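Local coordinates for protein putative enoyl-CoA hydratase (Streptomyces coelicolor A3, PDB 3G64) that probably acts on acyl-CoA thioesters as a member of the enoyl-CoA hydratase/isomerase family, presumably adding water across the double bond of an enoyl-CoA, at residues 116-121 with 136-141; 30-35 with 65-70. All blocks are in the same frame, centred on the assembly; numbering follows the deposited sequence.

Contact 1: residues 116-121 with 136-141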
loop_
_atom_site.group_PDB
_atom_site.type_symbol
_atom_site.label_atom_id
_atom_site.label_comp_id
_atom_site.label_asym_id
_atom_site.label_seq_id
_atom_site.Cartn_x
_atom_site.Cartn_y
_atom_site.Cartn_z
ATOM N N VAL A 116 14.010 14.727 3.214
ATOM C CA VAL A 116 13.650 15.831 2.348
ATOM C C VAL A 116 12.241 16.256 2.719
ATOM O O VAL A 116 11.353 15.406 2.880
ATOM C CB VAL A 116 13.729 15.387 0.864
ATOM C CG1 VAL A 116 13.143 16.464 -0.064
ATOM C CG2 VAL A 116 15.184 15.061 0.508
ATOM N N ILE A 117 12.043 17.564 2.879
ATOM C CA ILE A 117 10.760 18.109 3.297
ATOM C C ILE A 117 10.249 19.087 2.226
ATOM O O ILE A 117 10.952 20.026 1.848
ATOM C CB ILE A 117 10.945 18.869 4.640
ATOM C CG1 ILE A 117 11.495 17.904 5.696
ATOM C CG2 ILE A 117 9.651 19.597 5.066
ATOM C CD1 ILE A 117 12.447 18.559 6.648
ATOM N N ALA A 118 9.043 18.861 1.717
ATOM C CA ALA A 118 8.447 19.806 0.759
ATOM C C ALA A 118 7.533 20.788 1.477
ATOM O O ALA A 118 6.608 20.381 2.206
ATOM C CB ALA A 118 7.684 19.061 -0.347
ATOM N N ALA A 119 7.814 22.077 1.300
ATOM C CA ALA A 119 7.038 23.139 1.943
ATOM C C ALA A 119 5.982 23.576 0.937
ATOM O O ALA A 119 6.299 24.287 -0.025
ATOM C CB ALA A 119 7.965 24.332 2.301
ATOM N N LEU A 120 4.740 23.140 1.127
ATOM C CA LEU A 120 3.725 23.275 0.074
ATOM C C LEU A 120 2.681 24.355 0.340
ATOM O O LEU A 120 2.233 24.536 1.474
ATOM C CB LEU A 120 2.984 21.950 -0.130
ATOM C CG LEU A 120 3.815 20.690 -0.449
ATOM C CD1 LEU A 120 2.875 19.513 -0.533
ATOM C CD2 LEU A 120 4.532 20.890 -1.770
ATOM N N HIS A 121 2.253 25.006 -0.739
ATOM C CA HIS A 121 1.195 26.025 -0.705
ATOM C C HIS A 121 0.799 26.244 -2.165
ATOM O O HIS A 121 1.611 25.986 -3.072
ATOM C CB HIS A 121 1.717 27.331 -0.100
ATOM C CG HIS A 121 2.911 27.885 -0.818
ATOM N ND1 HIS A 121 2.818 28.895 -1.753
ATOM C CD2 HIS A 121 4.222 27.541 -0.761
ATOM C CE1 HIS A 121 4.019 29.154 -2.236
ATOM N NE2 HIS A 121 4.889 28.343 -1.656
ATOM N N ASP A 136 10.170 13.007 1.781
ATOM C CA ASP A 136 9.831 12.219 2.946
ATOM C C ASP A 136 8.671 12.848 3.709
ATOM O O ASP A 136 7.814 12.121 4.267
ATOM C CB ASP A 136 11.076 12.068 3.820
ATOM C CG ASP A 136 12.232 11.450 3.023
ATOM O OD1 ASP A 136 12.138 10.239 2.722
ATOM O OD2 ASP A 136 13.180 12.177 2.642
ATOM N N PHE A 137 8.633 14.189 3.719
ATOM C CA PHE A 137 7.588 14.933 4.434
ATOM C C PHE A 137 6.969 15.979 3.516
ATOM O O PHE A 137 7.686 16.650 2.762
ATOM C CB PHE A 137 8.126 15.632 5.703
ATOM C CG PHE A 137 8.694 14.700 6.744
ATOM C CD1 PHE A 137 7.920 14.281 7.821
ATOM C CD2 PHE A 137 10.002 14.261 6.654
ATOM C CE1 PHE A 137 8.445 13.429 8.786
ATOM C CE2 PHE A 137 10.547 13.387 7.616
ATOM C CZ PHE A 137 9.763 12.975 8.680
ATOM N N ARG A 138 5.638 16.106 3.585
ATOM C CA ARG A 138 4.908 17.196 2.934
ATOM C C ARG A 138 4.235 18.074 4.012
ATOM O O ARG A 138 3.268 17.669 4.676
ATOM C CB ARG A 138 3.872 16.666 1.935
ATOM C CG ARG A 138 4.494 16.113 0.600
ATOM C CD ARG A 138 3.605 15.043 -0.066
ATOM N NE ARG A 138 3.517 13.885 0.814
ATOM C CZ ARG A 138 4.508 13.008 1.003
ATOM N NH1 ARG A 138 4.352 12.020 1.873
ATOM N NH2 ARG A 138 5.654 13.106 0.328
ATOM N N VAL A 139 4.780 19.266 4.191
ATOM C CA VAL A 139 4.253 20.252 5.149
ATOM C C VAL A 139 3.478 21.291 4.343
ATOM O O VAL A 139 4.054 22.040 3.564
ATOM C CB VAL A 139 5.416 20.870 5.940
ATOM C CG1 VAL A 139 4.948 22.002 6.834
ATOM C CG2 VAL A 139 6.141 19.758 6.755
ATOM N N ALA A 140 2.161 21.314 4.516
ATOM C CA ALA A 140 1.276 21.970 3.574
ATOM C C ALA A 140 0.352 22.936 4.277
ATOM O O ALA A 140 -0.193 22.599 5.339
ATOM C CB ALA A 140 0.426 20.913 2.862
ATOM N N ASP A 141 0.138 24.105 3.673
ATOM C CA ASP A 141 -0.886 25.029 4.179
ATOM C C ASP A 141 -2.204 24.746 3.464
ATOM O O ASP A 141 -2.231 23.938 2.526
ATOM C CB ASP A 141 -0.421 26.510 4.199
ATOM C CG ASP A 141 -0.770 27.296 2.933
ATOM O OD1 ASP A 141 -0.344 28.482 2.857
ATOM O OD2 ASP A 141 -1.445 26.763 2.026
#
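Asp-136 turns its carboxylate back on the start of strand 116-120: OD2 takes the amide N of Val-116 at 2.7 Å, through the lone pair that faces away from OD1. CG lies anti to its own carbonyl carbon (chi1 -56°), which swings the carboxylate over to that amide. The same OD2 forms a salt bridge with Lys-228 and OD1 one with Arg-110, so the buried charge is met by two cations. An asparagine here would probably leave Lys-228 and Arg-110 without their countercharge, even if a bond to Val-116 survived.

Backbone bonds then join the strands in parallel. Val-116 O receives Phe-137 N at 3.1 Å, Ala-118 sends its N to Phe-137 O and its O to Val-139 N, and the straightest bond runs from Leu-120 N to Val-139 O (2.8 Å, 177°). Strands 116-120 and 137-140 are thus neighbours in the main sheet of the crotonase fold, linked by the passage through helix 127-134.

Apolar contacts divide between the two faces. On one, Ile-117 CG1 meets Phe-137 CD2 obliquely at 4.1 Å, while its CG2 lies alongside Val-139 CG2 at 3.9 Å; helix 205-217 covers this face through Leu-212 on Phe-137 and Ala-213 on Ile-117. On the other, Leu-120 CD1 rests on the CB and CG of Arg-138 and Leu-120 CB on Ala-140 CB. The Arg-138 chain bends at chi3 (-64°), carrying the guanidinium clear of strand 116-120, where NE bonds to Leu-195 O and NH2 to Ala-132 O and Ala-135 O.

Contact 2: residues 30-35 with 65-70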
loop_
_atom_site.group_PDB
_atom_site.type_symbol
_atom_site.label_atom_id
_atom_site.label_comp_id
_atom_site.label_asym_id
_atom_site.label_seq_id
_atom_site.Cartn_x
_atom_site.Cartn_y
_atom_site.Cartn_z
ATOM N N VAL A 30 16.407 24.490 -0.629
ATOM C CA VAL A 30 16.448 24.623 -2.077
ATOM C C VAL A 30 15.150 25.308 -2.455
ATOM O O VAL A 30 14.056 24.749 -2.295
ATOM C CB VAL A 30 16.570 23.245 -2.789
ATOM C CG1 VAL A 30 16.600 23.410 -4.325
ATOM C CG2 VAL A 30 17.833 22.492 -2.310
ATOM N N THR A 31 15.249 26.548 -2.910
ATOM C CA THR A 31 14.061 27.235 -3.353
ATOM C C THR A 31 14.030 27.284 -4.870
ATOM O O THR A 31 14.959 27.808 -5.502
ATOM C CB THR A 31 14.012 28.653 -2.789
ATOM O OG1 THR A 31 14.243 28.607 -1.367
ATOM C CG2 THR A 31 12.663 29.268 -3.099
ATOM N N LEU A 32 12.968 26.729 -5.452
ATOM C CA LEU A 32 12.787 26.779 -6.902
ATOM C C LEU A 32 12.802 28.219 -7.410
ATOM O O LEU A 32 12.287 29.132 -6.765
ATOM C CB LEU A 32 11.495 26.098 -7.299
ATOM C CG LEU A 32 11.459 24.638 -6.859
ATOM C CD1 LEU A 32 10.103 24.058 -7.165
ATOM C CD2 LEU A 32 12.595 23.831 -7.570
ATOM N N ALA A 33 13.408 28.404 -8.576
ATOM C CA ALA A 33 13.460 29.704 -9.226
ATOM C C ALA A 33 12.189 30.004 -10.064
ATOM O O ALA A 33 11.483 29.079 -10.521
ATOM C CB ALA A 33 14.722 29.785 -10.096
ATOM N N ARG A 34 11.913 31.297 -10.243
ATOM C CA ARG A 34 10.874 31.801 -11.171
ATOM C C ARG A 34 9.466 31.890 -10.630
ATOM O O ARG A 34 8.553 31.297 -11.194
ATOM C CB ARG A 34 10.847 31.002 -12.477
ATOM C CG ARG A 34 12.185 30.937 -13.173
ATOM C CD ARG A 34 12.251 29.732 -14.093
ATOM N NE ARG A 34 12.311 30.104 -15.497
ATOM C CZ ARG A 34 11.544 29.583 -16.460
ATOM N NH1 ARG A 34 10.628 28.641 -16.192
ATOM N NH2 ARG A 34 11.717 30.005 -17.709
ATOM N N PRO A 35 9.278 32.656 -9.557
ATOM C CA PRO A 35 7.973 32.798 -8.910
ATOM C C PRO A 35 6.947 33.378 -9.863
ATOM O O PRO A 35 5.770 33.054 -9.739
ATOM C CB PRO A 35 8.218 33.799 -7.776
ATOM C CG PRO A 35 9.644 34.234 -7.882
ATOM C CD PRO A 35 10.358 33.394 -8.885
ATOM N N LEU A 65 16.894 18.505 4.183
ATOM C CA LEU A 65 16.723 19.409 3.059
ATOM C C LEU A 65 15.259 19.803 2.912
ATOM O O LEU A 65 14.345 18.952 2.934
ATOM C CB LEU A 65 17.288 18.768 1.769
ATOM C CG LEU A 65 17.207 19.621 0.488
ATOM C CD1 LEU A 65 18.304 19.219 -0.493
ATOM C CD2 LEU A 65 15.845 19.509 -0.162
ATOM N N VAL A 66 15.044 21.103 2.783
ATOM C CA VAL A 66 13.727 21.665 2.508
ATOM C C VAL A 66 13.662 22.063 1.047
ATOM O O VAL A 66 14.562 22.742 0.524
ATOM C CB VAL A 66 13.444 22.906 3.371
ATOM C CG1 VAL A 66 12.088 23.528 2.998
ATOM C CG2 VAL A 66 13.495 22.554 4.864
ATOM N N LEU A 67 12.606 21.619 0.378
ATOM C CA LEU A 67 12.350 22.011 -0.997
ATOM C C LEU A 67 11.173 23.005 -0.976
ATOM O O LEU A 67 10.094 22.693 -0.501
ATOM C CB LEU A 67 12.024 20.762 -1.838
ATOM C CG LEU A 67 11.699 20.887 -3.344
ATOM C CD1 LEU A 67 12.786 21.644 -4.085
ATOM C CD2 LEU A 67 11.484 19.486 -4.011
ATOM N N ALA A 68 11.393 24.202 -1.486
ATOM C CA ALA A 68 10.394 25.269 -1.394
ATOM C C ALA A 68 10.211 25.995 -2.726
ATOM O O ALA A 68 11.030 25.850 -3.632
ATOM C CB ALA A 68 10.779 26.238 -0.317
ATOM N N GLY A 69 9.130 26.769 -2.824
ATOM C CA GLY A 69 8.848 27.616 -3.976
ATOM C C GLY A 69 8.309 28.978 -3.523
ATOM O O GLY A 69 7.470 29.041 -2.628
ATOM N N GLU A 70 8.784 30.066 -4.118
ATOM C CA GLU A 70 8.235 31.388 -3.768
ATOM C C GLU A 70 7.119 31.813 -4.715
ATOM O O GLU A 70 6.931 31.203 -5.775
ATOM C CB GLU A 70 9.332 32.446 -3.695
ATOM C CG GLU A 70 10.088 32.386 -2.385
ATOM C CD GLU A 70 11.359 33.221 -2.376
ATOM O OE1 GLU A 70 11.678 33.853 -3.412
ATOM O OE2 GLU A 70 12.038 33.229 -1.324
HETATM O O HOH W 1 10.354 30.607 -6.118
#
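Val-30 and Leu-67 pair across two parallel strands, 27-32 and 64-69, the two strands of a beta-alpha-beta unit whose helix 43-58 makes the crossover. Val-30 is gripped through both backbone polar atoms: its N gives a straight bond to Val-66 O (2.8 Å, 180°), and its O accepts Ala-68 N. Leu-32 N follows with a bond to Ala-68 O.

The side chain of Leu-32 passes across the outer end of that same carbonyl. CB stands 3.7 Å from Ala-68 O; CG, anti to its own carbonyl carbon (chi1 -59°) and so beside the bonded N, comes to 3.5 Å from the same oxygen. CD1 stays near Ala-68 O, whereas CD2 reaches Leu-67 CD1 at 4.1 Å. Beyond the two strands the side chain also packs on Asn-39 and Cys-75. Farther back on the face of Leu-67, Val-30 CG2 touches Leu-65 CD1 at 3.8 Å, and helix 43-58 covers the pair through Leu-52 on Val-30 and Leu-53 and Leu-56 on Leu-65.

Thr-31 lies on the opposite face, where its methyl CG2 passes close to Glu-70 CG; the Glu-70 carboxylate goes on to a salt bridge with Arg-20. Farther along, Pro-35 CB rests 3.5 Å from Glu-70 O, an oxygen that accepts Asn-39 ND2. A water bridges the two segments here, its oxygen 2.6 Å from Glu-70 N, whose N-H it accepts, and a rather short 2.5 Å from Leu-32 O, to which it appears to donate.

Following the chain from the N terminus, edge strand 19-24 leads into strand 27-32; the chain then passes through helix 43-58 and returns in strand 64-69, where contact 2 closes its loop. Helices 80-87 and 92-111 follow before strand 116-120 opens contact 1, which closes after helix 127-134 with strand 137-140. The two loops run in series, neither nesting nor crossing. They meet inside the sheet because strands 64-69 and 116-120 are neighbours: Ile-117 N lies 2.7 Å from Leu-65 O, and Ile-117 O equally close to Leu-67 N, both probable hydrogen bonds. His-121 NE2 adds a bond to Gly-69 O. Together the contacts join four consecutive parallel strands, with helix 205-217 packing against both.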